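Tryptophan decarboxylase 1 (Oryza sativa subsp. japonica, PDB 6KHO) catalyses the pyridoxal 5'-phosphate-dependent decarboxylation of L-tryptophan to tryptamine and of 5-hydroxy-L-tryptophan to serotonin, working as a homodimer. Local coordinates at residues S42-K46 with M92-A96; E49-L54 with N466-Y472; G169-G173 with R382-G386; L349-T355 with K374-V378. All blocks are in the same frame, centred on the assembly; numbering follows the deposited sequence.

The four contacts form two pairs. Interactions 1 and 2 touch: His94 N lies 3.0 Å from Val53 O, a probable hydrogen bond, and His94 NE2 lies 3.5 Å from Met51 SD. They tie the N-terminal helix 27-47 and the loop after it to the loop 92-96 and to the C-terminal part of the chain. Interactions 3 and 4 also touch, Arg382 NE lying 2.8 Å from Gln377 OE1. Their segments 374-378 and 382-386 flank Gly379, Val380 and Gly381 in the sequence, residues that line a pyridoxal phosphate pocket. Gly173 is about 7 Å, and the Gln377 side chain about 6 Å, from a bound pyridoxal phosphate, not necessarily the same one. The centres of interactions 2 and 4 are 44 Å apart.

Interaction 1: residues S42-K46 with M92-A96; sequences SDYYK and MTHWA
At the apolar centre, Ala96 CB packs on two neighbouring tyrosines of a helix, 4.0 Å from Tyr44 CE2 and 4.4 Å from Tyr45 CE1. This is a helix-to-loop contact of the group II decarboxylase dimer. Residues 42-46 are near the end of the N-terminal helix 27-47, with the Lys46 N to Ser42 O bond at 3.2 Å. Residues 92-96 are an irregular loop with an inverse gamma turn centred on His94 (phi/psi -92/88). The closest CA atoms are those of Tyr45 and Ala96, 7.8 Å apart.

Tyr44 takes chi1 t, which carries its ring out to the loop. Ala96 CB meets both tyrosine rings at their edges. Met92 points toward the helix; its CE lies 3.9 Å from Tyr44 CZ and 3.2 Å from Tyr44 OH. His94, with chi1 m, meets the Tyr44 ring rim to rim, centroids 5.6 Å apart and planes at 43°.

The contact lies at the dimer interface. Tyr45 OH bonds Ala121 O of the second subunit, and Trp95 NE1 bonds Ala131 O of that subunit.

At the polar edge, Tyr44 OH and His94 ND1 share a hydrogen bond of 2.7 Å. Water 1 lies 2.8 Å from Tyr44 OH and accepts from Ala96 N at 2.9 Å.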
loop_
_atom_site.group_PDB
_atom_site.type_symbol
_atom_site.label_atom_id
_atom_site.label_comp_id
_atom_site.label_asym_id
_atom_site.label_seq_id
_atom_site.Cartn_x
_atom_site.Cartn_y
_atom_site.Cartn_z
ATOM N N SER A 42 -3.888 25.737 0.194
ATOM C CA SER A 42 -4.381 26.839 1.020
ATOM C C SER A 42 -5.766 27.286 0.566
ATOM O O SER A 42 -6.664 27.478 1.389
ATOM C CB SER A 42 -3.410 28.022 0.970
ATOM O OG SER A 42 -2.114 27.623 1.360
ATOM N N ASP A 43 -5.945 27.468 -0.748
ATOM C CA ASP A 43 -7.244 27.871 -1.280
ATOM C C ASP A 43 -8.297 26.807 -1.018
ATOM O O ASP A 43 -9.461 27.120 -0.735
ATOM C CB ASP A 43 -7.147 28.116 -2.780
ATOM C CG ASP A 43 -6.284 29.298 -3.122
ATOM O OD1 ASP A 43 -5.983 30.091 -2.198
ATOM O OD2 ASP A 43 -5.903 29.425 -4.312
ATOM N N TYR A 44 -7.911 25.541 -1.158
ATOM C CA TYR A 44 -8.865 24.456 -0.983
ATOM C C TYR A 44 -9.420 24.441 0.435
ATOM O O TYR A 44 -10.633 24.359 0.634
ATOM C CB TYR A 44 -8.212 23.122 -1.331
ATOM C CG TYR A 44 -9.146 21.943 -1.126
ATOM C CD1 TYR A 44 -10.188 21.695 -2.024
ATOM C CD2 TYR A 44 -8.996 21.089 -0.037
ATOM C CE1 TYR A 44 -11.046 20.619 -1.846
ATOM C CE2 TYR A 44 -9.854 19.999 0.150
ATOM C CZ TYR A 44 -10.875 19.776 -0.755
ATOM O OH TYR A 44 -11.726 18.711 -0.581
ATOM N N TYR A 45 -8.548 24.538 1.442
ATOM C CA TYR A 45 -9.046 24.516 2.810
ATOM C C TYR A 45 -9.905 25.742 3.108
ATOM O O TYR A 45 -10.881 25.654 3.858
ATOM C CB TYR A 45 -7.891 24.431 3.803
ATOM C CG TYR A 45 -7.179 23.089 3.837
ATOM C CD1 TYR A 45 -7.838 21.908 3.521
ATOM C CD2 TYR A 45 -5.838 23.016 4.190
ATOM C CE1 TYR A 45 -7.167 20.682 3.554
ATOM C CE2 TYR A 45 -5.167 21.811 4.235
ATOM C CZ TYR A 45 -5.825 20.646 3.916
ATOM O OH TYR A 45 -5.121 19.445 3.969
ATOM N N LYS A 46 -9.552 26.899 2.551
ATOM C CA LYS A 46 -10.351 28.091 2.824
ATOM C C LYS A 46 -11.712 28.032 2.137
ATOM O O LYS A 46 -12.669 28.657 2.605
ATOM C CB LYS A 46 -9.588 29.344 2.384
ATOM C CG LYS A 46 -8.430 29.694 3.305
ATOM C CD LYS A 46 -7.632 30.872 2.759
ATOM C CE LYS A 46 -6.307 31.034 3.482
ATOM N NZ LYS A 46 -5.383 31.915 2.695
ATOM N N MET A 92 -15.307 15.754 -6.858
ATOM C CA MET A 92 -14.881 15.127 -5.614
ATOM C C MET A 92 -15.996 15.109 -4.584
ATOM O O MET A 92 -16.813 16.028 -4.512
ATOM C CB MET A 92 -13.716 15.893 -4.991
ATOM C CG MET A 92 -12.354 15.591 -5.515
ATOM S SD MET A 92 -11.292 16.906 -4.858
ATOM C CE MET A 92 -11.478 16.674 -3.090
ATOM N N THR A 93 -15.981 14.077 -3.742
ATOM C CA THR A 93 -16.624 14.129 -2.436
ATOM C C THR A 93 -15.610 14.690 -1.441
ATOM O O THR A 93 -14.483 14.192 -1.361
ATOM C CB THR A 93 -17.082 12.731 -2.017
ATOM O OG1 THR A 93 -18.092 12.287 -2.925
ATOM C CG2 THR A 93 -17.592 12.715 -0.580
ATOM N N HIS A 94 -15.996 15.716 -0.689
ATOM C CA HIS A 94 -15.011 16.457 0.106
ATOM C C HIS A 94 -14.905 15.861 1.506
ATOM O O HIS A 94 -15.564 16.293 2.455
ATOM C CB HIS A 94 -15.350 17.938 0.115
ATOM C CG HIS A 94 -15.261 18.551 -1.249
ATOM N ND1 HIS A 94 -14.055 18.780 -1.881
ATOM C CD2 HIS A 94 -16.226 18.912 -2.131
ATOM C CE1 HIS A 94 -14.283 19.286 -3.083
ATOM N NE2 HIS A 94 -15.591 19.371 -3.261
ATOM N N TRP A 95 -14.030 14.860 1.626
ATOM C CA TRP A 95 -13.714 14.293 2.934
ATOM C C TRP A 95 -13.194 15.350 3.903
ATOM O O TRP A 95 -13.422 15.243 5.112
ATOM C CB TRP A 95 -12.688 13.172 2.771
ATOM C CG TRP A 95 -13.281 11.910 2.268
ATOM C CD1 TRP A 95 -13.688 11.645 0.996
ATOM C CD2 TRP A 95 -13.543 10.722 3.031
ATOM N NE1 TRP A 95 -14.192 10.368 0.919
ATOM C CE2 TRP A 95 -14.108 9.778 2.151
ATOM C CE3 TRP A 95 -13.342 10.364 4.367
ATOM C CZ2 TRP A 95 -14.485 8.496 2.567
ATOM C CZ3 TRP A 95 -13.723 9.090 4.779
ATOM C CH2 TRP A 95 -14.295 8.179 3.885
ATOM N N ALA A 96 -12.514 16.385 3.393
ATOM C CA ALA A 96 -11.968 17.434 4.244
ATOM C C ALA A 96 -13.014 18.447 4.684
ATOM O O ALA A 96 -12.713 19.295 5.531
ATOM C CB ALA A 96 -10.827 18.175 3.521
HETATM O O HOH W 1 -11.468 16.251 0.645
#

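Interaction 2: residues E49-L54 with N466-Y472; sequences ESMPVL and NKTGKAY
This is a contact between a loop and the end of a helix with the turn that follows, partly buried and rich in water. It joins the connection after helix 27-47 to the turn that leaves helix 451-468. The backbones come closest at Pro52 and Gly469, with CA atoms 3.9 Å apart. Val53 N donates to Gly469 O at 3.3 Å, and Pro52 CA makes a CA-H...O contact of 3.5 Å with the same Gly469 O.

Gly469, the first residue beyond the helix, has positive phi (81/-5), and its N bonds Asn466 O at 3.2 Å. A CB here would crowd Pro52 and the preceding carbonyl. The chain then extends through Ala471 and Tyr472 toward strand 474-478, an outermost strand of the small C-terminal antiparallel sheet.

Val53 (chi1 t) and Leu54 (m, t) point toward this exit. Val53 CG1 lies 3.4 Å from Tyr472 CB. Leu54 CD2 sits over the Tyr472 ring in a CH-pi contact, 3.7 Å from the centroid. Leu54 CD1 reaches Asn466 CB at 3.6 Å.

Water 4 accepts from Leu54 N at 3.0 Å and donates to Asn466 O and Ala471 O. Water 3 links Glu49 OE2 to Lys470 NZ, 2.7 Å from each; Glu49 OE1 bonds His497.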
loop_
_atom_site.group_PDB
_atom_site.type_symbol
_atom_site.label_atom_id
_atom_site.label_comp_id
_atom_site.label_asym_id
_atom_site.label_seq_id
_atom_site.Cartn_x
_atom_site.Cartn_y
_atom_site.Cartn_z
ATOM N N GLU A 49 -15.583 24.399 2.601
ATOM C CA GLU A 49 -16.866 24.408 3.297
ATOM C C GLU A 49 -17.977 24.987 2.428
ATOM O O GLU A 49 -19.147 24.612 2.575
ATOM C CB GLU A 49 -16.744 25.195 4.607
ATOM C CG GLU A 49 -18.043 25.260 5.417
ATOM C CD GLU A 49 -17.909 26.047 6.715
ATOM O OE1 GLU A 49 -16.768 26.335 7.147
ATOM O OE2 GLU A 49 -18.951 26.384 7.310
ATOM N N SER A 50 -17.625 25.890 1.520
ATOM C CA SER A 50 -18.571 26.546 0.630
ATOM C C SER A 50 -18.967 25.674 -0.550
ATOM O O SER A 50 -19.908 26.020 -1.270
ATOM C CB SER A 50 -17.965 27.857 0.111
ATOM O OG SER A 50 -17.016 27.598 -0.918
ATOM N N MET A 51 -18.263 24.570 -0.779
ATOM C CA MET A 51 -18.614 23.631 -1.827
ATOM C C MET A 51 -19.643 22.628 -1.310
ATOM O O MET A 51 -19.730 22.383 -0.102
ATOM C CB MET A 51 -17.371 22.886 -2.308
ATOM C CG MET A 51 -16.188 23.785 -2.673
ATOM S SD MET A 51 -14.768 22.784 -3.182
ATOM C CE MET A 51 -13.589 24.047 -3.676
ATOM N N PRO A 52 -20.450 22.046 -2.192
ATOM C CA PRO A 52 -21.304 20.933 -1.761
ATOM C C PRO A 52 -20.433 19.735 -1.401
ATOM O O PRO A 52 -19.511 19.385 -2.138
ATOM C CB PRO A 52 -22.182 20.660 -2.988
ATOM C CG PRO A 52 -21.373 21.194 -4.152
ATOM C CD PRO A 52 -20.629 22.380 -3.617
ATOM N N VAL A 53 -20.712 19.121 -0.247
ATOM C CA VAL A 53 -19.898 17.983 0.193
ATOM C C VAL A 53 -19.894 16.892 -0.867
ATOM O O VAL A 53 -18.834 16.389 -1.263
ATOM C CB VAL A 53 -20.385 17.447 1.546
ATOM C CG1 VAL A 53 -19.478 16.299 1.978
ATOM C CG2 VAL A 53 -20.388 18.551 2.590
ATOM N N LEU A 54 -21.082 16.506 -1.347
ATOM C CA LEU A 54 -21.189 15.533 -2.429
ATOM C C LEU A 54 -21.284 16.249 -3.770
ATOM O O LEU A 54 -21.897 17.312 -3.856
ATOM C CB LEU A 54 -22.420 14.645 -2.249
ATOM C CG LEU A 54 -22.353 13.685 -1.065
ATOM C CD1 LEU A 54 -23.748 13.202 -0.708
ATOM C CD2 LEU A 54 -21.439 12.520 -1.393
ATOM N N ASN A 466 -28.298 15.311 2.147
ATOM C CA ASN A 466 -27.195 15.238 1.190
ATOM C C ASN A 466 -27.408 16.154 -0.017
ATOM O O ASN A 466 -26.442 16.732 -0.530
ATOM C CB ASN A 466 -26.983 13.797 0.734
ATOM C CG ASN A 466 -26.463 12.895 1.860
ATOM O OD1 ASN A 466 -26.019 13.376 2.909
ATOM N ND2 ASN A 466 -26.532 11.590 1.645
ATOM N N LYS A 467 -28.652 16.290 -0.504
ATOM C CA LYS A 467 -28.895 17.175 -1.647
ATOM C C LYS A 467 -28.635 18.632 -1.294
ATOM O O LYS A 467 -28.346 19.440 -2.185
ATOM C CB LYS A 467 -30.332 17.020 -2.159
ATOM C CG LYS A 467 -31.378 17.322 -1.097
ATOM C CD LYS A 467 -32.786 17.551 -1.649
ATOM C CE LYS A 467 -33.652 18.279 -0.621
ATOM N NZ LYS A 467 -33.031 19.567 -0.192
ATOM N N THR A 468 -28.716 18.967 -0.006
ATOM C CA THR A 468 -28.438 20.317 0.474
ATOM C C THR A 468 -27.012 20.767 0.146
ATOM O O THR A 468 -26.771 21.950 -0.132
ATOM C CB THR A 468 -28.689 20.345 1.982
ATOM O OG1 THR A 468 -30.096 20.485 2.223
ATOM C CG2 THR A 468 -27.979 21.462 2.640
ATOM N N GLY A 469 -26.054 19.848 0.174
ATOM C CA GLY A 469 -24.666 20.225 0.063
ATOM C C GLY A 469 -24.042 20.722 1.347
ATOM O O GLY A 469 -22.834 20.991 1.364
ATOM N N LYS A 470 -24.820 20.867 2.418
ATOM C CA LYS A 470 -24.298 21.267 3.715
ATOM C C LYS A 470 -24.152 20.084 4.667
ATOM O O LYS A 470 -23.970 20.280 5.875
ATOM C CB LYS A 470 -25.192 22.347 4.333
ATOM C CG LYS A 470 -25.317 23.615 3.464
ATOM C CD LYS A 470 -24.507 24.781 4.033
ATOM C CE LYS A 470 -23.045 24.709 3.614
ATOM N NZ LYS A 470 -22.258 25.913 4.045
ATOM N N ALA A 471 -24.228 18.866 4.145
ATOM C CA ALA A 471 -24.023 17.659 4.930
ATOM C C ALA A 471 -23.687 16.517 3.989
ATOM O O ALA A 471 -24.035 16.546 2.806
ATOM C CB ALA A 471 -25.256 17.302 5.765
ATOM N N TYR A 472 -22.972 15.530 4.522
ATOM C CA TYR A 472 -22.911 14.200 3.932
ATOM C C TYR A 472 -23.147 13.224 5.071
ATOM O O TYR A 472 -22.314 13.108 5.976
ATOM C CB TYR A 472 -21.582 13.926 3.251
ATOM C CG TYR A 472 -21.478 12.555 2.623
ATOM C CD1 TYR A 472 -22.617 11.794 2.341
ATOM C CD2 TYR A 472 -20.236 12.008 2.323
ATOM C CE1 TYR A 472 -22.512 10.532 1.766
ATOM C CE2 TYR A 472 -20.123 10.761 1.749
ATOM C CZ TYR A 472 -21.260 10.025 1.474
ATOM O OH TYR A 472 -21.135 8.787 0.899
HETATM O O HOH W 2 -20.740 22.143 2.781
HETATM O O HOH W 3 -21.332 25.297 6.489
HETATM O O HOH W 4 -23.712 17.141 0.015
HETATM O O HOH W 5 -24.983 17.714 -3.257
#

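Interaction 3: residues G169-G173 with R382-G386; sequences GVILG and RRFRG
This contact borders the cofactor pocket of the PLP-dependent decarboxylase fold. It packs an outermost strand of the large mixed sheet, 168-172, against the loop from Gly381 of the pocket to helix 386-420. Gly173, just after the strand, is about 7 Å from a bound pyridoxal phosphate. Strand and loop run 112° apart end to end, and the nearest CA atoms, of Ile171 and Arg385, are 7.1 Å apart.

Ile171 is the apolar centre. It points toward the loop in the m, t rotamer. Its CG2 lies 3.8 Å from Arg385 CB, and its CD1 lies 3.8 Å from Gly386 CA. The loop bends through an inverse gamma turn centred on Phe384 (-80/71).

Arg382 points toward the strand and brings the NH2 edge of its guanidinium to it. Its NH1 makes a salt bridge with Glu139, and its NE bonds Gln377 OE1. Glu139 also accepts from Ile171 N, so this acid serves both segments. Arg385 NH2 forms a salt bridge with Asp337 of the second subunit, so the loop also contributes to the dimer interface.

Arg382 NH2 lies 3.6 Å from Val170 CG2 and 2.9 Å from Ile171 O, the latter at an angle too poor for a hydrogen bond.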
loop_
_atom_site.group_PDB
_atom_site.type_symbol
_atom_site.label_atom_id
_atom_site.label_comp_id
_atom_site.label_asym_id
_atom_site.label_seq_id
_atom_site.Cartn_x
_atom_site.Cartn_y
_atom_site.Cartn_z
ATOM N N GLY A 169 6.512 -4.338 15.638
ATOM C CA GLY A 169 5.436 -3.764 14.856
ATOM C C GLY A 169 5.863 -3.475 13.437
ATOM O O GLY A 169 7.035 -3.598 13.077
ATOM N N VAL A 170 4.878 -3.096 12.624
ATOM C CA VAL A 170 5.121 -2.679 11.251
ATOM C C VAL A 170 4.016 -1.710 10.854
ATOM O O VAL A 170 2.858 -1.877 11.246
ATOM C CB VAL A 170 5.190 -3.886 10.285
ATOM C CG1 VAL A 170 3.869 -4.680 10.292
ATOM C CG2 VAL A 170 5.540 -3.421 8.856
ATOM N N ILE A 171 4.376 -0.692 10.080
ATOM C CA ILE A 171 3.386 0.191 9.480
ATOM C C ILE A 171 3.002 -0.393 8.127
ATOM O O ILE A 171 3.862 -0.613 7.268
ATOM C CB ILE A 171 3.922 1.622 9.328
ATOM C CG1 ILE A 171 4.256 2.216 10.703
ATOM C CG2 ILE A 171 2.904 2.477 8.585
ATOM C CD1 ILE A 171 5.006 3.588 10.590
ATOM N N LEU A 172 1.714 -0.656 7.950
ATOM C CA LEU A 172 1.145 -1.157 6.710
ATOM C C LEU A 172 0.195 -0.108 6.139
ATOM O O LEU A 172 -0.119 0.895 6.784
ATOM C CB LEU A 172 0.403 -2.487 6.946
ATOM C CG LEU A 172 1.243 -3.589 7.599
ATOM C CD1 LEU A 172 0.396 -4.793 8.035
ATOM C CD2 LEU A 172 2.357 -4.030 6.658
ATOM N N GLY A 173 -0.275 -0.354 4.915
ATOM C CA GLY A 173 -1.223 0.564 4.305
ATOM C C GLY A 173 -2.619 0.465 4.900
ATOM O O GLY A 173 -3.294 1.481 5.082
ATOM N N ARG A 382 8.559 -0.426 -0.154
ATOM C CA ARG A 382 7.700 0.294 0.781
ATOM C C ARG A 382 8.183 1.733 0.903
ATOM O O ARG A 382 9.388 1.992 0.841
ATOM C CB ARG A 382 7.685 -0.377 2.168
ATOM C CG ARG A 382 9.076 -0.571 2.806
ATOM C CD ARG A 382 9.096 -1.734 3.811
ATOM N NE ARG A 382 7.895 -1.751 4.637
ATOM C CZ ARG A 382 7.714 -0.972 5.699
ATOM N NH1 ARG A 382 8.674 -0.130 6.071
ATOM N NH2 ARG A 382 6.587 -1.042 6.392
ATOM N N ARG A 383 7.226 2.651 1.075
ATOM C CA ARG A 383 7.460 4.062 1.347
ATOM C C ARG A 383 7.974 4.268 2.770
ATOM O O ARG A 383 7.790 3.436 3.658
ATOM C CB ARG A 383 6.164 4.876 1.205
ATOM C CG ARG A 383 5.716 5.153 -0.209
ATOM C CD ARG A 383 4.397 5.952 -0.205
ATOM N NE ARG A 383 4.496 7.177 0.589
ATOM C CZ ARG A 383 4.923 8.341 0.124
ATOM N NH1 ARG A 383 5.303 8.469 -1.153
ATOM N NH2 ARG A 383 4.964 9.386 0.939
ATOM N N PHE A 384 8.592 5.430 2.976
ATOM C CA PHE A 384 9.024 5.917 4.288
ATOM C C PHE A 384 7.816 6.507 5.032
ATOM O O PHE A 384 7.680 7.718 5.207
ATOM C CB PHE A 384 10.135 6.941 4.073
ATOM C CG PHE A 384 10.833 7.408 5.329
ATOM C CD1 PHE A 384 10.496 6.912 6.584
ATOM C CD2 PHE A 384 11.830 8.366 5.236
ATOM C CE1 PHE A 384 11.149 7.362 7.719
ATOM C CE2 PHE A 384 12.489 8.824 6.364
ATOM C CZ PHE A 384 12.145 8.327 7.605
ATOM N N ARG A 385 6.911 5.615 5.466
ATOM C CA ARG A 385 5.707 6.048 6.180
ATOM C C ARG A 385 5.983 6.461 7.610
ATOM O O ARG A 385 5.168 7.175 8.201
ATOM C CB ARG A 385 4.646 4.946 6.228
ATOM C CG ARG A 385 4.185 4.456 4.887
ATOM C CD ARG A 385 2.815 3.743 4.956
ATOM N NE ARG A 385 2.227 3.942 3.647
ATOM C CZ ARG A 385 2.350 3.086 2.643
ATOM N NH1 ARG A 385 2.962 1.920 2.849
ATOM N NH2 ARG A 385 1.835 3.394 1.447
ATOM N N GLY A 386 7.091 6.004 8.188
ATOM C CA GLY A 386 7.400 6.382 9.555
ATOM C C GLY A 386 7.574 7.875 9.731
ATOM O O GLY A 386 7.312 8.403 10.811
#

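Interaction 4: residues L349-T355 with K374-V378; sequences LTGSLET and KDMQV
Here a helix end is docked on the loop that leads to the cofactor-binding Gly379, Val380 and Gly381 of the PLP-dependent decarboxylase fold. Residues 349-353 close helix 346-353, and Glu354 leaves it at phi/psi -75/151. Residues 374-375 end a short 3-10 segment. The closest CA atoms, of Glu354 and Asp375, are 4.3 Å apart.

Lys374 is well satisfied. With chi1 p and chi4 p, its NZ gives hydrogen bonds to Thr355 O (2.7 Å) and Thr355 OG1 (3.0 Å), and makes a salt bridge with Asp375 OD1 (2.9 Å). Asp375 OD1 also takes a weak bond from Thr355 N at 3.4 Å. Water 6 sits 2.8 Å from Thr355 OG1 and can donate to Leu353 O and Asp375 OD1. Leu353 O also accepts from Lys219 of the second subunit.

Three backbone atoms buried by the contact, Asp375 O, Met376 O and Gln377 N, have no hydrogen-bond partner in the model. Asp375 O instead faces carbon, 3.4 Å from Thr350 CG2, 3.3 Å from Leu353 CB, and 3.5 Å from Thr350 CA in a CA-H...O contact. Leu353 CD1 lies 3.7 Å from Met376 C. Gln377 turns away; its OE1 accepts from Arg382 NE.

Water 7 joins the two segments at the outer edge, donating to Thr355 O at 3.0 Å and to Asp375 OD2 at 2.5 Å.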
loop_
_atom_site.group_PDB
_atom_site.type_symbol
_atom_site.label_atom_id
_atom_site.label_comp_id
_atom_site.label_asym_id
_atom_site.label_seq_id
_atom_site.Cartn_x
_atom_site.Cartn_y
_atom_site.Cartn_z
ATOM N N LEU A 349 5.319 -14.057 12.374
ATOM C CA LEU A 349 5.016 -13.429 11.087
ATOM C C LEU A 349 6.150 -13.615 10.091
ATOM O O LEU A 349 5.919 -14.013 8.942
ATOM C CB LEU A 349 4.735 -11.940 11.268
ATOM C CG LEU A 349 3.293 -11.465 11.176
ATOM C CD1 LEU A 349 2.416 -12.266 12.105
ATOM C CD2 LEU A 349 3.259 -9.989 11.545
ATOM N N THR A 350 7.386 -13.330 10.504
ATOM C CA THR A 350 8.495 -13.450 9.565
ATOM C C THR A 350 8.653 -14.891 9.087
ATOM O O THR A 350 9.067 -15.119 7.948
ATOM C CB THR A 350 9.800 -12.938 10.198
ATOM O OG1 THR A 350 10.080 -13.677 11.399
ATOM C CG2 THR A 350 9.680 -11.449 10.551
ATOM N N GLY A 351 8.265 -15.872 9.909
ATOM C CA GLY A 351 8.344 -17.264 9.478
ATOM C C GLY A 351 7.545 -17.545 8.217
ATOM O O GLY A 351 7.972 -18.322 7.358
ATOM N N SER A 352 6.382 -16.907 8.082
ATOM C CA SER A 352 5.564 -17.040 6.881
ATOM C C SER A 352 5.921 -16.042 5.780
ATOM O O SER A 352 5.713 -16.337 4.597
ATOM C CB SER A 352 4.087 -16.859 7.234
ATOM O OG SER A 352 3.646 -17.872 8.113
ATOM N N LEU A 353 6.452 -14.866 6.129
ATOM C CA LEU A 353 6.541 -13.756 5.182
ATOM C C LEU A 353 7.946 -13.497 4.654
ATOM O O LEU A 353 8.093 -12.751 3.674
ATOM C CB LEU A 353 6.016 -12.467 5.832
ATOM C CG LEU A 353 4.559 -12.468 6.292
ATOM C CD1 LEU A 353 4.243 -11.209 7.083
ATOM C CD2 LEU A 353 3.655 -12.598 5.079
ATOM N N GLU A 354 8.975 -14.078 5.265
ATOM C CA GLU A 354 10.340 -13.728 4.895
ATOM C C GLU A 354 10.729 -14.358 3.563
ATOM O O GLU A 354 10.201 -15.401 3.163
ATOM C CB GLU A 354 11.331 -14.158 5.983
ATOM C CG GLU A 354 11.496 -15.687 6.109
ATOM C CD GLU A 354 12.190 -16.104 7.401
ATOM O OE1 GLU A 354 12.878 -15.253 8.014
ATOM O OE2 GLU A 354 12.040 -17.280 7.805
ATOM N N THR A 355 11.637 -13.677 2.861
ATOM C CA THR A 355 12.323 -14.168 1.673
ATOM C C THR A 355 13.794 -13.804 1.818
ATOM O O THR A 355 14.160 -12.947 2.626
ATOM C CB THR A 355 11.775 -13.557 0.374
ATOM O OG1 THR A 355 11.852 -12.117 0.449
ATOM C CG2 THR A 355 10.336 -13.988 0.140
ATOM N N LYS A 374 10.337 -5.780 4.693
ATOM C CA LYS A 374 9.734 -6.658 3.694
ATOM C C LYS A 374 9.289 -7.992 4.296
ATOM O O LYS A 374 8.380 -8.635 3.755
ATOM C CB LYS A 374 10.708 -6.919 2.552
ATOM C CG LYS A 374 11.949 -7.708 2.962
ATOM C CD LYS A 374 12.771 -8.052 1.718
ATOM C CE LYS A 374 13.936 -8.955 2.051
ATOM N NZ LYS A 374 13.437 -10.340 2.333
ATOM N N ASP A 375 9.889 -8.412 5.407
ATOM C CA ASP A 375 9.560 -9.684 6.027
ATOM C C ASP A 375 8.388 -9.568 6.993
ATOM O O ASP A 375 8.049 -10.551 7.652
ATOM C CB ASP A 375 10.789 -10.253 6.756
ATOM C CG ASP A 375 11.952 -10.576 5.816
ATOM O OD1 ASP A 375 11.744 -10.805 4.607
ATOM O OD2 ASP A 375 13.096 -10.609 6.301
ATOM N N MET A 376 7.754 -8.395 7.075
ATOM C CA MET A 376 6.593 -8.172 7.930
ATOM C C MET A 376 5.372 -7.713 7.137
ATOM O O MET A 376 4.402 -7.233 7.731
ATOM C CB MET A 376 6.919 -7.143 9.016
ATOM C CG MET A 376 8.018 -7.573 9.961
ATOM S SD MET A 376 7.322 -8.552 11.292
ATOM C CE MET A 376 6.421 -7.300 12.214
ATOM N N GLN A 377 5.389 -7.856 5.811
ATOM C CA GLN A 377 4.329 -7.325 4.952
ATOM C C GLN A 377 4.192 -8.240 3.746
ATOM O O GLN A 377 4.978 -9.176 3.564
ATOM C CB GLN A 377 4.645 -5.892 4.489
ATOM C CG GLN A 377 5.856 -5.848 3.564
ATOM C CD GLN A 377 6.243 -4.430 3.108
ATOM O OE1 GLN A 377 5.910 -3.439 3.757
ATOM N NE2 GLN A 377 6.941 -4.344 1.981
ATOM N N VAL A 378 3.221 -7.924 2.887
ATOM C CA VAL A 378 3.012 -8.716 1.670
ATOM C C VAL A 378 4.098 -8.437 0.631
ATOM O O VAL A 378 4.702 -9.366 0.076
ATOM C CB VAL A 378 1.600 -8.454 1.109
ATOM C CG1 VAL A 378 1.469 -8.992 -0.328
ATOM C CG2 VAL A 378 0.558 -9.085 2.041
HETATM O O HOH W 6 9.993 -10.858 2.194
HETATM O O HOH W 7 14.860 -12.143 5.384
#